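Local structure of 39 kDa initiator binding protein (Trichomonas vaginalis, 1PP7) at residues Met67-Val72 and Thr82-Leu87; Thr63-Lys68 and Thr103-Ser108. The protein probably recognises the initiator (Inr) element of core promoters through its N-terminal DNA-binding domain, directing transcription initiation in Trichomonas vaginalis. All blocks are in the same frame, centred on the assembly; numbering follows the deposited sequence.

Contact 1 of 2, residues Met67-Val72 and Thr82-Leu87. With nucleotides of chain A; nucleotides of chain B.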
loop_
_atom_site.group_PDB
_atom_site.type_symbol
_atom_site.label_atom_id
_atom_site.label_comp_id
_atom_site.label_asym_id
_atom_site.label_seq_id
_atom_site.Cartn_x
_atom_site.Cartn_y
_atom_site.Cartn_z
ATOM N N MET C 67 3.605 5.075 -5.535
ATOM C CA MET C 67 4.258 4.318 -4.495
ATOM C C MET C 67 5.605 3.858 -4.978
ATOM O O MET C 67 5.899 3.944 -6.164
ATOM C CB MET C 67 3.396 3.080 -4.101
ATOM C CG MET C 67 3.452 1.885 -5.062
ATOM S SD MET C 67 2.483 0.423 -4.398
ATOM C CE MET C 67 1.209 0.287 -5.531
ATOM N N LYS C 68 6.435 3.427 -4.023
ATOM C CA LYS C 68 7.721 2.833 -4.313
ATOM C C LYS C 68 7.458 1.351 -3.929
ATOM O O LYS C 68 7.464 0.984 -2.753
ATOM C CB LYS C 68 8.794 3.478 -3.439
ATOM C CG LYS C 68 9.185 4.875 -3.888
ATOM C CD LYS C 68 10.558 5.255 -3.359
ATOM C CE LYS C 68 10.958 6.661 -3.848
ATOM N NZ LYS C 68 12.410 7.058 -3.687
ATOM N N LYS C 69 7.195 0.494 -4.908
ATOM C CA LYS C 69 6.878 -0.901 -4.565
ATOM C C LYS C 69 7.930 -1.567 -3.693
ATOM O O LYS C 69 7.611 -2.301 -2.766
ATOM C CB LYS C 69 6.630 -1.724 -5.824
ATOM C CG LYS C 69 5.474 -1.168 -6.576
ATOM C CD LYS C 69 5.031 -2.061 -7.664
ATOM C CE LYS C 69 5.923 -1.897 -8.884
ATOM N NZ LYS C 69 5.720 -3.069 -9.782
ATOM N N LYS C 70 9.187 -1.289 -3.988
ATOM C CA LYS C 70 10.264 -1.861 -3.220
ATOM C C LYS C 70 10.034 -1.664 -1.691
ATOM O O LYS C 70 10.161 -2.619 -0.939
ATOM C CB LYS C 70 11.587 -1.241 -3.697
ATOM C CG LYS C 70 12.821 -2.012 -3.287
ATOM C CD LYS C 70 13.878 -1.934 -4.378
ATOM C CE LYS C 70 15.177 -2.624 -3.950
ATOM N NZ LYS C 70 16.268 -2.524 -5.000
ATOM N N ASN C 71 9.650 -0.447 -1.257
ATOM C CA ASN C 71 9.412 -0.142 0.165
ATOM C C ASN C 71 8.074 -0.670 0.669
ATOM O O ASN C 71 7.938 -1.114 1.810
ATOM C CB ASN C 71 9.473 1.366 0.395
ATOM C CG ASN C 71 10.930 1.930 0.342
ATOM O OD1 ASN C 71 11.872 1.236 -0.056
ATOM N ND2 ASN C 71 11.096 3.194 0.734
ATOM N N VAL C 72 7.068 -0.589 -0.183
ATOM C CA VAL C 72 5.756 -1.059 0.162
ATOM C C VAL C 72 5.751 -2.575 0.359
ATOM O O VAL C 72 5.072 -3.090 1.251
ATOM C CB VAL C 72 4.801 -0.676 -0.916
ATOM C CG1 VAL C 72 3.458 -1.388 -0.700
ATOM C CG2 VAL C 72 4.677 0.833 -0.931
ATOM N N THR C 82 5.630 -10.763 -5.127
ATOM C CA THR C 82 4.261 -11.025 -4.804
ATOM C C THR C 82 3.488 -9.711 -4.788
ATOM O O THR C 82 2.291 -9.695 -5.093
ATOM C CB THR C 82 4.185 -11.929 -3.539
ATOM O OG1 THR C 82 3.027 -11.628 -2.740
ATOM C CG2 THR C 82 5.427 -11.812 -2.774
ATOM N N LEU C 83 4.166 -8.577 -4.528
ATOM C CA LEU C 83 3.429 -7.312 -4.542
ATOM C C LEU C 83 2.844 -7.148 -5.960
ATOM O O LEU C 83 1.632 -6.862 -6.091
ATOM C CB LEU C 83 4.322 -6.119 -4.259
ATOM C CG LEU C 83 3.757 -4.943 -3.467
ATOM C CD1 LEU C 83 4.574 -3.745 -3.836
ATOM C CD2 LEU C 83 2.309 -4.668 -3.721
ATOM N N ASN C 84 3.700 -7.329 -6.999
ATOM C CA ASN C 84 3.281 -7.186 -8.395
ATOM C C ASN C 84 2.181 -8.169 -8.701
ATOM O O ASN C 84 1.201 -7.819 -9.347
ATOM C CB ASN C 84 4.388 -7.479 -9.416
ATOM C CG ASN C 84 5.622 -6.554 -9.292
ATOM O OD1 ASN C 84 5.506 -5.358 -8.953
ATOM N ND2 ASN C 84 6.815 -7.105 -9.625
ATOM N N VAL C 85 2.337 -9.417 -8.267
ATOM C CA VAL C 85 1.322 -10.397 -8.547
ATOM C C VAL C 85 -0.057 -9.928 -7.947
ATOM O O VAL C 85 -1.109 -10.026 -8.611
ATOM C CB VAL C 85 1.774 -11.787 -8.004
ATOM C CG1 VAL C 85 0.592 -12.694 -7.787
ATOM C CG2 VAL C 85 2.730 -12.461 -9.019
ATOM N N ASN C 86 -0.049 -9.427 -6.702
ATOM C CA ASN C 86 -1.266 -8.940 -6.069
ATOM C C ASN C 86 -1.891 -7.719 -6.806
ATOM O O ASN C 86 -3.152 -7.635 -6.914
ATOM C CB ASN C 86 -1.001 -8.558 -4.600
ATOM C CG ASN C 86 -0.792 -9.776 -3.683
ATOM O OD1 ASN C 86 -1.079 -10.949 -4.049
ATOM N ND2 ASN C 86 -0.291 -9.502 -2.493
ATOM N N LEU C 87 -1.051 -6.773 -7.269
ATOM C CA LEU C 87 -1.579 -5.603 -7.990
ATOM C C LEU C 87 -2.278 -6.105 -9.289
ATOM O O LEU C 87 -3.444 -5.727 -9.593
ATOM C CB LEU C 87 -0.462 -4.589 -8.320
ATOM C CG LEU C 87 0.254 -4.020 -7.077
ATOM C CD1 LEU C 87 1.272 -3.087 -7.523
ATOM C CD2 LEU C 87 -0.657 -3.301 -6.176
ATOM P P DT A 7 0.055 -12.275 0.742
ATOM O OP1 DT A 7 0.136 -12.228 2.242
ATOM O OP2 DT A 7 0.299 -11.043 -0.074
ATOM O "O5'" DT A 7 1.095 -13.355 0.235
ATOM C "C5'" DT A 7 1.390 -14.469 1.063
ATOM C "C4'" DT A 7 2.483 -15.302 0.448
ATOM O "O4'" DT A 7 1.942 -16.170 -0.575
ATOM C "C3'" DT A 7 3.625 -14.512 -0.188
ATOM O "O3'" DT A 7 4.857 -14.919 0.413
ATOM C "C2'" DT A 7 3.554 -14.908 -1.649
ATOM C "C1'" DT A 7 2.880 -16.267 -1.602
ATOM N N1 DT A 7 2.171 -16.671 -2.825
ATOM C C2 DT A 7 2.403 -17.948 -3.279
ATOM O O2 DT A 7 3.176 -18.703 -2.705
ATOM N N3 DT A 7 1.715 -18.302 -4.438
ATOM C C4 DT A 7 0.838 -17.490 -5.164
ATOM O O4 DT A 7 0.277 -17.927 -6.197
ATOM C C5 DT A 7 0.650 -16.135 -4.613
ATOM C C7 DT A 7 -0.276 -15.185 -5.307
ATOM C C6 DT A 7 1.320 -15.810 -3.494
ATOM P P DA B 3 7.937 -1.723 -12.611
ATOM O OP1 DA B 3 7.092 -0.629 -13.186
ATOM O OP2 DA B 3 8.096 -1.868 -11.145
ATOM O "O5'" DA B 3 7.383 -3.107 -13.145
ATOM C "C5'" DA B 3 6.801 -3.185 -14.438
ATOM C "C4'" DA B 3 6.445 -4.619 -14.739
ATOM O "O4'" DA B 3 7.625 -5.464 -14.769
ATOM C "C3'" DA B 3 5.476 -5.305 -13.765
ATOM O "O3'" DA B 3 4.690 -6.099 -14.618
ATOM C "C2'" DA B 3 6.384 -6.239 -12.991
ATOM C "C1'" DA B 3 7.306 -6.666 -14.108
ATOM N N9 DA B 3 8.538 -7.369 -13.739
ATOM C C8 DA B 3 9.369 -7.189 -12.649
ATOM N N7 DA B 3 10.380 -8.041 -12.605
ATOM C C5 DA B 3 10.201 -8.826 -13.731
ATOM C C6 DA B 3 10.925 -9.933 -14.245
ATOM N N6 DA B 3 12.024 -10.439 -13.664
ATOM N N1 DA B 3 10.465 -10.510 -15.389
ATOM C C2 DA B 3 9.359 -9.997 -15.973
ATOM N N3 DA B 3 8.598 -8.956 -15.588
ATOM C C4 DA B 3 9.078 -8.414 -14.448
ATOM P P DT A 8 6.216 -14.076 0.172
ATOM O OP1 DT A 8 6.826 -14.059 1.524
ATOM O OP2 DT A 8 6.085 -12.809 -0.562
ATOM O "O5'" DT A 8 6.927 -15.102 -0.781
ATOM C "C5'" DT A 8 6.863 -16.468 -0.408
ATOM C "C4'" DT A 8 7.534 -17.335 -1.432
ATOM O "O4'" DT A 8 6.545 -17.699 -2.390
ATOM C "C3'" DT A 8 8.673 -16.695 -2.204
ATOM O "O3'" DT A 8 9.834 -17.506 -2.089
ATOM C "C2'" DT A 8 8.191 -16.697 -3.635
ATOM C "C1'" DT A 8 7.111 -17.728 -3.661
ATOM N N1 DT A 8 6.016 -17.489 -4.631
ATOM C C2 DT A 8 5.645 -18.540 -5.470
ATOM O O2 DT A 8 6.110 -19.639 -5.385
ATOM N N3 DT A 8 4.667 -18.245 -6.382
ATOM C C4 DT A 8 3.973 -17.057 -6.495
ATOM O O4 DT A 8 3.065 -16.965 -7.329
ATOM C C5 DT A 8 4.385 -16.005 -5.561
ATOM C C7 DT A 8 3.682 -14.684 -5.587
ATOM C C6 DT A 8 5.382 -16.273 -4.701
#

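Contact 2 of 2, residues Thr63-Lys68 and Thr103-Ser108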
loop_
_atom_site.group_PDB
_atom_site.type_symbol
_atom_site.label_atom_id
_atom_site.label_comp_id
_atom_site.label_asym_id
_atom_site.label_seq_id
_atom_site.Cartn_x
_atom_site.Cartn_y
_atom_site.Cartn_z
ATOM N N THR C 63 -8.305 9.910 -6.736
ATOM C CA THR C 63 -8.279 8.557 -7.312
ATOM C C THR C 63 -6.988 7.871 -7.785
ATOM O O THR C 63 -7.033 6.757 -8.294
ATOM C CB THR C 63 -9.261 8.496 -8.490
ATOM O OG1 THR C 63 -8.846 9.431 -9.488
ATOM C CG2 THR C 63 -10.652 8.872 -8.052
ATOM N N GLU C 64 -5.850 8.514 -7.632
ATOM C CA GLU C 64 -4.623 7.915 -8.079
ATOM C C GLU C 64 -3.634 8.026 -6.940
ATOM O O GLU C 64 -3.697 8.962 -6.143
ATOM C CB GLU C 64 -4.109 8.661 -9.345
ATOM C CG GLU C 64 -5.241 8.884 -10.374
ATOM C CD GLU C 64 -4.788 9.339 -11.795
ATOM O OE1 GLU C 64 -5.695 9.468 -12.685
ATOM O OE2 GLU C 64 -3.555 9.565 -12.029
ATOM N N PHE C 65 -2.722 7.071 -6.845
ATOM C CA PHE C 65 -1.688 7.097 -5.812
ATOM C C PHE C 65 -0.394 6.690 -6.482
ATOM O O PHE C 65 -0.381 6.128 -7.577
ATOM C CB PHE C 65 -1.999 6.135 -4.619
ATOM C CG PHE C 65 -2.123 4.653 -4.984
ATOM C CD1 PHE C 65 -3.362 4.119 -5.427
ATOM C CD2 PHE C 65 -1.059 3.778 -4.763
ATOM C CE1 PHE C 65 -3.537 2.758 -5.633
ATOM C CE2 PHE C 65 -1.210 2.392 -4.961
ATOM C CZ PHE C 65 -2.457 1.878 -5.398
ATOM N N LYS C 66 0.710 7.006 -5.826
ATOM C CA LYS C 66 1.993 6.651 -6.345
ATOM C C LYS C 66 2.618 5.913 -5.219
ATOM O O LYS C 66 2.228 6.116 -4.066
ATOM C CB LYS C 66 2.820 7.884 -6.679
ATOM C CG LYS C 66 2.966 8.917 -5.537
ATOM C CD LYS C 66 4.102 9.879 -5.935
ATOM C CE LYS C 66 3.951 11.289 -5.321
ATOM N NZ LYS C 66 5.228 12.148 -5.479
ATOM N N MET C 67 3.605 5.075 -5.535
ATOM C CA MET C 67 4.258 4.318 -4.495
ATOM C C MET C 67 5.605 3.858 -4.978
ATOM O O MET C 67 5.899 3.944 -6.164
ATOM C CB MET C 67 3.396 3.080 -4.101
ATOM C CG MET C 67 3.452 1.885 -5.062
ATOM S SD MET C 67 2.483 0.423 -4.398
ATOM C CE MET C 67 1.209 0.287 -5.531
ATOM N N LYS C 68 6.435 3.427 -4.023
ATOM C CA LYS C 68 7.721 2.833 -4.313
ATOM C C LYS C 68 7.458 1.351 -3.929
ATOM O O LYS C 68 7.464 0.984 -2.753
ATOM C CB LYS C 68 8.794 3.478 -3.439
ATOM C CG LYS C 68 9.185 4.875 -3.888
ATOM C CD LYS C 68 10.558 5.255 -3.359
ATOM C CE LYS C 68 10.958 6.661 -3.848
ATOM N NZ LYS C 68 12.410 7.058 -3.687
ATOM N N THR C 103 6.054 4.533 -8.929
ATOM C CA THR C 103 5.127 3.997 -9.871
ATOM C C THR C 103 3.774 4.637 -9.485
ATOM O O THR C 103 3.620 5.088 -8.345
ATOM C CB THR C 103 5.339 2.432 -9.808
ATOM O OG1 THR C 103 5.322 1.900 -11.135
ATOM C CG2 THR C 103 4.455 1.739 -8.884
ATOM N N GLN C 104 2.846 4.796 -10.443
ATOM C CA GLN C 104 1.544 5.423 -10.153
ATOM C C GLN C 104 0.436 4.497 -10.469
ATOM O O GLN C 104 0.560 3.693 -11.401
ATOM C CB GLN C 104 1.363 6.673 -10.968
ATOM C CG GLN C 104 1.433 7.921 -10.140
ATOM C CD GLN C 104 1.583 9.126 -10.984
ATOM O OE1 GLN C 104 0.763 9.363 -11.889
ATOM N NE2 GLN C 104 2.646 9.916 -10.715
ATOM N N TRP C 105 -0.674 4.642 -9.728
ATOM C CA TRP C 105 -1.810 3.731 -9.846
ATOM C C TRP C 105 -3.211 4.232 -9.629
ATOM O O TRP C 105 -3.403 5.250 -9.011
ATOM C CB TRP C 105 -1.667 2.579 -8.839
ATOM C CG TRP C 105 -0.399 1.867 -8.943
ATOM C CD1 TRP C 105 0.814 2.321 -8.543
ATOM C CD2 TRP C 105 -0.175 0.597 -9.562
ATOM N NE1 TRP C 105 1.771 1.440 -8.877
ATOM C CE2 TRP C 105 1.205 0.359 -9.503
ATOM C CE3 TRP C 105 -1.002 -0.353 -10.152
ATOM C CZ2 TRP C 105 1.797 -0.807 -10.022
ATOM C CZ3 TRP C 105 -0.429 -1.503 -10.673
ATOM C CH2 TRP C 105 0.965 -1.718 -10.605
ATOM N N LYS C 106 -4.181 3.412 -10.079
ATOM C CA LYS C 106 -5.613 3.637 -9.904
ATOM C C LYS C 106 -6.310 2.275 -9.982
ATOM O O LYS C 106 -5.758 1.311 -10.485
ATOM C CB LYS C 106 -6.185 4.609 -10.947
ATOM C CG LYS C 106 -7.041 3.993 -12.058
ATOM C CD LYS C 106 -6.725 4.630 -13.391
ATOM C CE LYS C 106 -7.937 4.688 -14.355
ATOM N NZ LYS C 106 -8.468 3.391 -14.819
ATOM N N ARG C 107 -7.530 2.181 -9.474
ATOM C CA ARG C 107 -8.260 0.909 -9.469
ATOM C C ARG C 107 -9.677 1.357 -9.257
ATOM O O ARG C 107 -9.930 2.204 -8.401
ATOM C CB ARG C 107 -7.790 0.032 -8.307
ATOM C CG ARG C 107 -8.544 -1.300 -8.217
ATOM C CD ARG C 107 -8.457 -1.939 -6.841
ATOM N NE ARG C 107 -8.886 -3.336 -6.825
ATOM C CZ ARG C 107 -9.670 -3.883 -5.878
ATOM N NH1 ARG C 107 -10.148 -3.166 -4.855
ATOM N NH2 ARG C 107 -9.944 -5.168 -5.932
ATOM N N SER C 108 -10.625 0.822 -10.008
ATOM C CA SER C 108 -11.985 1.326 -9.863
ATOM C C SER C 108 -12.570 1.160 -8.433
ATOM O O SER C 108 -12.485 0.105 -7.823
ATOM C CB SER C 108 -12.881 0.707 -10.963
ATOM O OG SER C 108 -13.205 -0.634 -10.632
HETATM O O HOH W 1 -8.075 4.456 -7.868
#

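Contact 1 of 2, residues Met67-Val72 and Thr82-Leu87
Lys-69 touches three residues of the segment 82-87 with successive parts of one side chain. Near the backbone, Lys-69 CB lies 3.5 Å from Leu-83 CD1. Farther out, Lys-69 CD rests 3.9 Å from Leu-87 CD1. A bend at chi3 (-80°) then sets CE next to the phosphate of DA3 of chain B, and NZ beyond it hydrogen-bonds to Asn-84 OD1, the two side chains crossing at about a right angle. That bond is modelled so short that its exact length is doubtful. Lys-69 NZ also makes a weak hydrogen bond, 3.0 Å long, to OP2 of DA3 of chain B, while Asn-84 ND2 sits 3.5 Å from C2' of that nucleotide.

Away from this polar end the contact is apolar. Val-72 CG1 approaches Leu-83 CD1 at 4.1 Å, again with the side chains at roughly a right angle, whereas Met-67 and Leu-87 meet tip to tip, Met-67 CE being 3.9 Å from Leu-87 CD1. One turn apart on helix 80-89, Leu-83 and Leu-87 also pack on Phe-34 of helix 34-45; Met-67 and Val-72 lean on Leu-57.

A different side of helix 80-89 faces chain A of the DNA. Asn-86 ND2 donates to OP2 of DT7 of chain A over 2.9 Å (N-H...O 156°), and Val-85 CG1 comes within 3.6 Å of that thymine's methyl C7, a major-groove group. This fits the recognition helix of a helix-turn-helix, with helix 69-76 packed behind it. Chemically, Leu-83 and Leu-87 pack the probable recognition helix against helix 69-76 and Met-67, while the Lys-69 ammonium lies between an amide oxygen and a phosphate of chain B; the phosphate probably favours its charged form, although one bond is of doubtful length and the other weak.

Contact 2 of 2, residues Thr63-Lys68 and Thr103-Ser108
The two inner strands of the four-stranded antiparallel sheet, 65-67 and 102-106, pair here, with Phe-65 opposite Trp-105 and Met-67 opposite Thr-103 as hydrogen-bonded pairs. Phe-65 N donates to Trp-105 O at 2.9 Å. The return bond, from Trp-105 N to Phe-65 O, is shorter at 2.6 Å. Met-67 N to Thr-103 O and Thr-103 N to Met-67 O both measure 2.8 Å. Between these pairs Lys-66 and Gln-104 form a non-hydrogen-bonded pair, their CB and CG in contact on the other face of the sheet, where Lys-66 also makes a cation-pi contact with Trp-102.

On the face of Phe-65, Met-67 and Trp-105, two CH-pi contacts follow one another. Phe-65 CG occupies the crowded position between backbone N and carbonyl carbon (chi1 61°), and Trp-105 CB lies over a face of its ring, 3.8 Å from the Phe-65 ring centroid. The Phe-65 and Trp-105 ring planes differ by only 23°, yet they are slid apart and barely overlap. Met-67 CE sits over one face of the indole, toward its rim, 3.7 Å from the centroid of the Trp-105 five-membered ring and 19° off its normal; the sulfur stands farther off, obliquely. Leu-38 and Leu-42 of helix 34-45 pack on Phe-65.

Near Thr-63 and Arg-107 a water bridges the segments: it donates to Thr-63 O over 2.6 Å and accepts from Arg-107 N at 2.8 Å. Thr-103 OG1 bonds to Gln-96 O, while Lys-106 pairs with Glu-93, both on strand 93-99. Four backbone bonds thus fix the register between the strands, and CH-pi contacts link Phe-65, Trp-105 and Met-67 on a buried face of the sheet that packs on helix 34-45, while the polar ends of Lys-66 and Lys-106 find partners elsewhere within the sheet region.

The centres of contact 1 and contact 2 are 11 Å apart, and Met-67 and Lys-68 belong to both, where strand 65-67 passes into helix 69-76. Along the chain the order is strand 65-67, helix 69-76, helix 80-89, strand 93-99 and strand 102-106, so contact 1 joins neighbouring helices while contact 2 brings the last of these strands back beside the first. The two meet directly: Leu-87 CD1 is 3.4 Å from Trp-105 CH2, and Lys-69 CG is 3.9 Å from Thr-103 CG2. Strand 102-106 thus packs against both helices, an arrangement consistent with a winged helix-turn-helix domain presenting helix 80-89 to DNA.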